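Local coordinates for protein aspartate semialdehyde dehydrogenase (Francisella tularensis subsp. tularensis, PDB 4WOJ) that probably catalyses the NADPH-dependent reductive dephosphorylation of L-aspartyl-4-phosphate to L-aspartate-semialdehyde, a shared step of lysine, methionine and threonine biosynthesis, at residues Q295-G300 against V304-N309; K316-Q321 against I331-S336. All blocks are in the same frame, centred on the assembly; numbering follows the deposited sequence.

Interaction 1: Q295-G300 against V304-N309; sequences QKISQG and VKVIDN. With NA (sodium ion), chain F.
Val304, at the start of strand 304-307, packs against the last turn of helix 290-298, chiefly on Ile297. Its CG1 methyl does the touching. That methyl lies opposite the valine's own backbone N (chi1 168°) and meets two parts of Ile297. It sits 3.3 Å from the backbone oxygen Ile297 O and 3.8 Å from the branch methyl Ile297 CG2. The two side chains cross at about a right angle, and it is these methyls, CG1 and CG2, that meet. The same oxygen, Ile297 O, accepts a hydrogen bond from Gly300 N, where the chain turns out of the helix.

Ile297 CG2 reaches the strand at a second point, Val306 CG2, at 4.0 Å. CG1 of Ile297 turns beside its backbone N (chi1 -83°), which leaves CG2 anti to that N; CG2 meets both valines. Val306 and Val304 both direct their side chains at the helix. Val306 CG2 also lies 4.1 Å from Ser298 CB. The hydroxyl of Ser298 is used within the helix: OG donates to Gln295 O at 2.8 Å, in the carbonyl plane and on a lone pair. The apolar CB is the part of this serine side chain that meets the strand.

Val306 O lies 2.0 Å from the modelled sodium ion, short for sodium-oxygen, and the detail of this site is doubtful. A water is also bound to the ion. Ile331 of the neighbouring strand 329-336 adds to the apolar patch by touching Ile297 and Val304. Leu153 of helix 151-154 also touches Ile297.

A short loop joins the helix to the strand. The arrangement is a helix packed over one face of the mixed sheet, beside its edge strand 304-307, in the alpha/beta dimerisation domain of the semialdehyde dehydrogenase family.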
ATOM      1  N   GLN B 295      17.938 -14.104  11.527  1.00 30.26           N
ATOM      2  CA  GLN B 295      19.048 -13.897  12.445  1.00 31.46           C
ATOM      3  C   GLN B 295      19.811 -12.634  12.052  1.00 28.27           C
ATOM      4  O   GLN B 295      19.886 -11.674  12.823  1.00 26.36           O
ATOM      5  CB  GLN B 295      19.958 -15.134  12.498  1.00 32.84           C
ATOM      6  CG  GLN B 295      21.114 -14.995  13.478  1.00 37.49           C
ATOM      7  CD  GLN B 295      20.640 -14.861  14.935  1.00 47.06           C
ATOM      8  OE1 GLN B 295      19.512 -15.247  15.289  1.00 51.14           O
ATOM      9  NE2 GLN B 295      21.507 -14.315  15.788  1.00 48.06           N
ATOM     10  N   LYS B 296      20.349 -12.649  10.839  1.00 25.07           N
ATOM     11  CA  LYS B 296      21.077 -11.500  10.290  1.00 26.43           C
ATOM     12  C   LYS B 296      20.256 -10.210  10.424  1.00 24.12           C
ATOM     13  O   LYS B 296      20.778  -9.199  10.870  1.00 21.87           O
ATOM     14  CB  LYS B 296      21.413 -11.688   8.810  1.00 27.14           C
ATOM     15  CG  LYS B 296      22.059 -13.024   8.491  1.00 29.22           C
ATOM     16  CD  LYS B 296      23.518 -12.892   8.159  1.00 30.28           C
ATOM     17  CE  LYS B 296      24.033 -14.212   7.628  1.00 30.29           C
ATOM     18  NZ  LYS B 296      25.328 -14.518   8.278  1.00 29.87           N
ATOM     19  N   ILE B 297      18.990 -10.250  10.012  1.00 21.40           N
ATOM     20  CA  ILE B 297      18.165  -9.055  10.063  1.00 21.18           C
ATOM     21  C   ILE B 297      18.138  -8.507  11.517  1.00 20.56           C
ATOM     22  O   ILE B 297      18.355  -7.323  11.753  1.00 16.90           O
ATOM     23  CB  ILE B 297      16.732  -9.295   9.562  1.00 20.43           C
ATOM     24  CG1 ILE B 297      16.687  -9.204   8.049  1.00 19.90           C
ATOM     25  CG2 ILE B 297      15.762  -8.260  10.179  1.00 21.23           C
ATOM     26  CD1 ILE B 297      15.405  -9.731   7.457  1.00 20.04           C
ATOM     27  N   SER B 298      17.927  -9.426  12.441  1.00 20.98           N
ATOM     28  CA  SER B 298      17.748  -9.138  13.861  1.00 22.65           C
ATOM     29  C   SER B 298      18.996  -8.557  14.465  1.00 25.95           C
ATOM     30  O   SER B 298      18.905  -7.888  15.476  1.00 33.92           O
ATOM     31  CB  SER B 298      17.344 -10.397  14.650  1.00 20.02           C
ATOM     32  OG  SER B 298      18.480 -11.044  15.130  1.00 19.21           O
ATOM     33  N   GLN B 299      20.146  -8.773  13.851  1.00 28.99           N
ATOM     34  CA  GLN B 299      21.407  -8.171  14.330  1.00 31.90           C
ATOM     35  C   GLN B 299      21.929  -6.957  13.515  1.00 30.20           C
ATOM     36  O   GLN B 299      23.055  -6.529  13.689  1.00 28.43           O
ATOM     37  CB  GLN B 299      22.489  -9.249  14.477  1.00 37.49           C
ATOM     38  CG  GLN B 299      22.092 -10.311  15.511  1.00 41.15           C
ATOM     39  CD  GLN B 299      23.247 -10.922  16.311  1.00 48.38           C
ATOM     40  OE1 GLN B 299      23.156 -12.083  16.732  1.00 59.66           O
ATOM     41  NE2 GLN B 299      24.321 -10.161  16.548  1.00 49.64           N
ATOM     42  N   GLY B 300      21.090  -6.355  12.694  1.00 28.46           N
ATOM     43  CA  GLY B 300      21.514  -5.186  11.941  1.00 29.34           C
ATOM     44  C   GLY B 300      21.787  -3.945  12.767  1.00 32.78           C
ATOM     45  O   GLY B 300      22.672  -3.144  12.399  1.00 35.47           O
ATOM     46  N   VAL B 304      16.186  -2.353  14.840  1.00 25.30           N
ATOM     47  CA  VAL B 304      15.490  -3.396  14.087  1.00 24.47           C
ATOM     48  C   VAL B 304      14.653  -4.223  15.058  1.00 23.85           C
ATOM     49  O   VAL B 304      15.153  -4.709  16.034  1.00 22.74           O
ATOM     50  CB  VAL B 304      16.487  -4.312  13.348  1.00 26.30           C
ATOM     51  CG1 VAL B 304      15.819  -5.557  12.801  1.00 26.47           C
ATOM     52  CG2 VAL B 304      17.110  -3.552  12.213  1.00 27.91           C
ATOM     53  N   LYS B 305      13.372  -4.386  14.769  1.00 25.94           N
ATOM     54  CA  LYS B 305      12.473  -5.104  15.657  1.00 24.71           C
ATOM     55  C   LYS B 305      11.742  -6.142  14.859  1.00 22.04           C
ATOM     56  O   LYS B 305      10.894  -5.825  14.035  1.00 20.05           O
ATOM     57  CB  LYS B 305      11.496  -4.126  16.282  1.00 26.33           C
ATOM     58  CG  LYS B 305      10.546  -4.771  17.242  1.00 28.97           C
ATOM     59  CD  LYS B 305       9.797  -3.694  18.017  1.00 35.09           C
ATOM     60  CE  LYS B 305       9.150  -4.262  19.277  1.00 36.02           C
ATOM     61  NZ  LYS B 305       7.801  -4.759  18.917  1.00 37.19           N
ATOM     62  N   VAL B 306      12.088  -7.395  15.082  1.00 21.80           N
ATOM     63  CA  VAL B 306      11.473  -8.438  14.299  1.00 22.46           C
ATOM     64  C   VAL B 306      10.108  -8.797  14.861  1.00 23.38           C
ATOM     65  O   VAL B 306       9.921  -8.890  16.049  1.00 22.73           O
ATOM     66  CB  VAL B 306      12.343  -9.650  14.200  1.00 20.09           C
ATOM     67  CG1 VAL B 306      11.601 -10.763  13.508  1.00 20.38           C
ATOM     68  CG2 VAL B 306      13.608  -9.295  13.435  1.00 21.20           C
ATOM     69  N   ILE B 307       9.163  -8.956  13.968  1.00 25.85           N
ATOM     70  CA  ILE B 307       7.807  -9.248  14.319  1.00 26.38           C
ATOM     71  C   ILE B 307       7.511 -10.610  13.750  1.00 29.46           C
ATOM     72  O   ILE B 307       7.545 -10.800  12.546  1.00 28.37           O
ATOM     73  CB  ILE B 307       6.866  -8.241  13.676  1.00 26.84           C
ATOM     74  CG1 ILE B 307       7.263  -6.833  14.060  1.00 29.22           C
ATOM     75  CG2 ILE B 307       5.452  -8.484  14.112  1.00 28.66           C
ATOM     76  CD1 ILE B 307       7.395  -6.596  15.549  1.00 28.08           C
ATOM     77  N   ASP B 308       7.187 -11.535  14.635  1.00 29.83           N
ATOM     78  CA  ASP B 308       6.997 -12.919  14.290  1.00 30.78           C
ATOM     79  C   ASP B 308       5.837 -13.072  13.330  1.00 30.29           C
ATOM     80  O   ASP B 308       4.820 -12.384  13.429  1.00 31.80           O
ATOM     81  CB  ASP B 308       6.787 -13.709  15.593  1.00 35.10           C
ATOM     82  CG  ASP B 308       6.422 -15.134  15.364  1.00 39.63           C
ATOM     83  OD1 ASP B 308       7.245 -15.892  14.819  1.00 47.85           O
ATOM     84  OD2 ASP B 308       5.289 -15.520  15.730  1.00 50.02           O
ATOM     85  N   ASN B 309       6.006 -13.984  12.389  1.00 32.63           N
ATOM     86  CA  ASN B 309       5.114 -14.090  11.252  1.00 32.58           C
ATOM     87  C   ASN B 309       3.854 -14.834  11.612  1.00 33.20           C
ATOM     88  O   ASN B 309       3.638 -15.954  11.179  1.00 27.86           O
ATOM     89  CB  ASN B 309       5.833 -14.786  10.106  1.00 33.85           C
ATOM     90  CG  ASN B 309       5.113 -14.643   8.783  1.00 33.67           C
ATOM     91  OD1 ASN B 309       4.225 -13.809   8.614  1.00 35.10           O
ATOM     92  ND2 ASN B 309       5.500 -15.447   7.841  1.00 30.72           N
TER
HETATM   93 NA    NA F 402      10.442  -9.841  17.686  1.00 31.60          NA
HETATM   94  O   HOH W   1       9.074  -8.336  18.492  1.00 36.70           O

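Interaction 2: K316-Q321 against I331-S336; sequences KYLTPQ and IGRIKS
This is a buried van der Waals contact in the dimerisation domain, where a leucine side chain at an inverse gamma turn packs on the backbone of a strand of the mixed sheet. Leu318 is the centre of that turn, between helices 311-317 and 320-323. Its partner is strand 329-336, mainly at Gly332. The leucine meets backbone more than side chain. With CG opposite its own backbone N (chi1 -161°), both methyls face the strand. CD1 lies 3.6 Å from Ile331 N and the same distance from Gly332 N. Gly332 has no side chain, and CD2 lies directly on its CA, at 3.6 Å. Ile307 and Phe347, from the strands flanking 329-336, also touch Leu318.

Beyond the turn, Thr319 is the N-cap of helix 320-323, and its OG1 accepts a hydrogen bond from Ala322 N. The chain of Arg333 bends at chi2 and chi3, and its polar end has other partners. NE hydrogen-bonds to Asn309 OD1 and NH1 to Pro230 O of the second subunit, and NH2 forms a salt bridge with Glu244 of that subunit. Only the aliphatic part of Arg333 touches the leucine, with CG 3.8 Å from Leu318 CD2.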
ATOM      1  N   LYS B 316      -0.966  -6.472  15.337  1.00 32.87           N
ATOM      2  CA  LYS B 316      -0.721  -5.567  16.460  1.00 38.12           C
ATOM      3  C   LYS B 316       0.547  -4.713  16.350  1.00 34.18           C
ATOM      4  O   LYS B 316       0.539  -3.541  16.717  1.00 31.07           O
ATOM      5  CB  LYS B 316      -0.721  -6.311  17.797  1.00 42.14           C
ATOM      6  CG  LYS B 316      -0.772  -5.334  18.956  1.00 43.54           C
ATOM      7  CD  LYS B 316      -0.971  -6.001  20.293  1.00 50.79           C
ATOM      8  CE  LYS B 316      -1.469  -4.986  21.319  1.00 46.94           C
ATOM      9  NZ  LYS B 316      -1.497  -5.581  22.675  1.00 48.82           N
ATOM     10  N   TYR B 317       1.634  -5.302  15.886  1.00 32.73           N
ATOM     11  CA  TYR B 317       2.937  -4.576  15.865  1.00 31.04           C
ATOM     12  C   TYR B 317       3.483  -4.144  14.508  1.00 25.59           C
ATOM     13  O   TYR B 317       4.272  -3.228  14.475  1.00 24.74           O
ATOM     14  CB  TYR B 317       4.011  -5.368  16.614  1.00 33.02           C
ATOM     15  CG  TYR B 317       3.566  -5.736  18.001  1.00 37.42           C
ATOM     16  CD1 TYR B 317       3.487  -4.759  19.023  1.00 40.72           C
ATOM     17  CD2 TYR B 317       3.178  -7.046  18.299  1.00 39.99           C
ATOM     18  CE1 TYR B 317       3.056  -5.087  20.303  1.00 41.47           C
ATOM     19  CE2 TYR B 317       2.751  -7.388  19.572  1.00 46.62           C
ATOM     20  CZ  TYR B 317       2.679  -6.404  20.576  1.00 47.12           C
ATOM     21  OH  TYR B 317       2.247  -6.766  21.841  1.00 55.74           O
ATOM     22  N   LEU B 318       3.110  -4.789  13.395  1.00 23.79           N
ATOM     23  CA  LEU B 318       3.718  -4.423  12.069  1.00 22.50           C
ATOM     24  C   LEU B 318       2.884  -3.386  11.321  1.00 22.62           C
ATOM     25  O   LEU B 318       2.469  -3.627  10.214  1.00 21.09           O
ATOM     26  CB  LEU B 318       3.922  -5.655  11.206  1.00 22.57           C
ATOM     27  CG  LEU B 318       4.901  -5.539  10.043  1.00 22.47           C
ATOM     28  CD1 LEU B 318       6.291  -5.155  10.515  1.00 22.90           C
ATOM     29  CD2 LEU B 318       4.967  -6.882   9.358  1.00 25.66           C
ATOM     30  N   THR B 319       2.570  -2.269  11.985  1.00 23.40           N
ATOM     31  CA  THR B 319       1.632  -1.320  11.469  1.00 23.97           C
ATOM     32  C   THR B 319       1.987   0.096  11.874  1.00 25.98           C
ATOM     33  O   THR B 319       2.718   0.302  12.841  1.00 29.16           O
ATOM     34  CB  THR B 319       0.199  -1.592  11.972  1.00 25.04           C
ATOM     35  OG1 THR B 319       0.053  -1.121  13.327  1.00 28.52           O
ATOM     36  CG2 THR B 319      -0.141  -3.055  11.878  1.00 23.46           C
ATOM     37  N   PRO B 320       1.492   1.080  11.110  1.00 26.76           N
ATOM     38  CA  PRO B 320       1.707   2.481  11.377  1.00 29.26           C
ATOM     39  C   PRO B 320       1.182   2.894  12.750  1.00 32.82           C
ATOM     40  O   PRO B 320       1.821   3.688  13.463  1.00 31.03           O
ATOM     41  CB  PRO B 320       0.880   3.161  10.282  1.00 29.10           C
ATOM     42  CG  PRO B 320       0.872   2.212   9.149  1.00 27.07           C
ATOM     43  CD  PRO B 320       1.035   0.847   9.721  1.00 26.50           C
ATOM     44  N   GLN B 321       0.007   2.366  13.083  1.00 32.08           N
ATOM     45  CA  GLN B 321      -0.573   2.549  14.382  1.00 33.54           C
ATOM     46  C   GLN B 321       0.439   2.183  15.429  1.00 34.39           C
ATOM     47  O   GLN B 321       0.690   2.924  16.370  1.00 43.22           O
ATOM     48  CB  GLN B 321      -1.784   1.633  14.570  1.00 36.05           C
ATOM     49  CG  GLN B 321      -2.612   1.979  15.807  1.00 38.35           C
ATOM     50  CD  GLN B 321      -3.545   0.857  16.221  1.00 38.87           C
ATOM     51  OE1 GLN B 321      -3.127  -0.309  16.351  1.00 38.04           O
ATOM     52  NE2 GLN B 321      -4.814   1.196  16.430  1.00 33.58           N
ATOM     53  N   ILE B 331       9.824  -5.016  11.294  1.00 17.62           N
ATOM     54  CA  ILE B 331      10.007  -5.794  10.071  1.00 16.27           C
ATOM     55  C   ILE B 331       9.533  -7.194  10.269  1.00 15.87           C
ATOM     56  O   ILE B 331       9.914  -7.859  11.223  1.00 18.60           O
ATOM     57  CB  ILE B 331      11.461  -5.800   9.643  1.00 15.90           C
ATOM     58  CG1 ILE B 331      11.671  -6.842   8.505  1.00 16.04           C
ATOM     59  CG2 ILE B 331      12.357  -6.049  10.815  1.00 15.73           C
ATOM     60  CD1 ILE B 331      12.981  -6.677   7.817  1.00 15.85           C
ATOM     61  N   GLY B 332       8.652  -7.628   9.403  1.00 15.93           N
ATOM     62  CA  GLY B 332       7.971  -8.899   9.605  1.00 17.31           C
ATOM     63  C   GLY B 332       7.518  -9.529   8.324  1.00 17.67           C
ATOM     64  O   GLY B 332       7.909  -9.113   7.270  1.00 17.68           O
ATOM     65  N   ARG B 333       6.700 -10.561   8.447  1.00 18.91           N
ATOM     66  CA  ARG B 333       6.206 -11.298   7.326  1.00 19.79           C
ATOM     67  C   ARG B 333       7.417 -11.848   6.551  1.00 20.33           C
ATOM     68  O   ARG B 333       7.373 -12.014   5.356  1.00 20.11           O
ATOM     69  CB  ARG B 333       5.300 -10.432   6.450  1.00 21.56           C
ATOM     70  CG  ARG B 333       4.075  -9.848   7.157  1.00 25.29           C
ATOM     71  CD  ARG B 333       3.098 -10.888   7.689  1.00 25.21           C
ATOM     72  NE  ARG B 333       3.052 -12.081   6.840  1.00 27.72           N
ATOM     73  CZ  ARG B 333       2.349 -12.226   5.711  1.00 30.36           C
ATOM     74  NH1 ARG B 333       1.602 -11.245   5.225  1.00 29.37           N
ATOM     75  NH2 ARG B 333       2.406 -13.385   5.047  1.00 34.37           N
ATOM     76  N   ILE B 334       8.486 -12.136   7.276  1.00 21.47           N
ATOM     77  CA  ILE B 334       9.717 -12.593   6.693  1.00 23.10           C
ATOM     78  C   ILE B 334       9.538 -14.025   6.215  1.00 23.41           C
ATOM     79  O   ILE B 334       9.361 -14.927   6.993  1.00 24.78           O
ATOM     80  CB  ILE B 334      10.895 -12.519   7.687  1.00 23.22           C
ATOM     81  CG1 ILE B 334      11.119 -11.068   8.133  1.00 23.22           C
ATOM     82  CG2 ILE B 334      12.163 -13.087   7.053  1.00 22.69           C
ATOM     83  CD1 ILE B 334      11.809 -10.918   9.473  1.00 21.80           C
ATOM     84  N   LYS B 335       9.586 -14.226   4.920  1.00 24.47           N
ATOM     85  CA  LYS B 335       9.333 -15.539   4.384  1.00 24.33           C
ATOM     86  C   LYS B 335      10.121 -15.754   3.119  1.00 25.37           C
ATOM     87  O   LYS B 335      10.581 -14.816   2.463  1.00 26.18           O
ATOM     88  CB  LYS B 335       7.852 -15.699   4.130  1.00 24.44           C
ATOM     89  CG  LYS B 335       7.323 -14.814   3.035  1.00 25.60           C
ATOM     90  CD  LYS B 335       5.841 -15.029   2.803  1.00 25.20           C
ATOM     91  CE  LYS B 335       5.430 -14.524   1.424  1.00 28.19           C
ATOM     92  NZ  LYS B 335       4.079 -13.889   1.447  1.00 30.99           N
ATOM     93  N   SER B 336      10.288 -17.010   2.791  1.00 27.11           N
ATOM     94  CA  SER B 336      10.934 -17.415   1.538  1.00 25.14           C
ATOM     95  C   SER B 336       9.922 -17.236   0.439  1.00 24.97           C
ATOM     96  O   SER B 336       8.746 -17.049   0.683  1.00 33.78           O
ATOM     97  CB  SER B 336      11.340 -18.874   1.617  1.00 23.90           C
ATOM     98  OG  SER B 336      10.169 -19.623   1.830  1.00 23.86           O
TER

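How the interactions relate
The two interactions have centres about 10 Å apart, within the dimerisation domain. Interaction 1 comes first along the chain and is complete before the segments of interaction 2 begin, and helix 311-317 follows strand 304-307. Both reach the same mixed sheet, in which strands 304-307 and 329-336 are parallel neighbours. A probable backbone hydrogen bond from Ile307 N to Ile331 O joins them. Ile307 also packs on Tyr317. The end bearing Asn309 and Arg333 reaches the second subunit, so this corner of the sheet forms part of the homodimer interface.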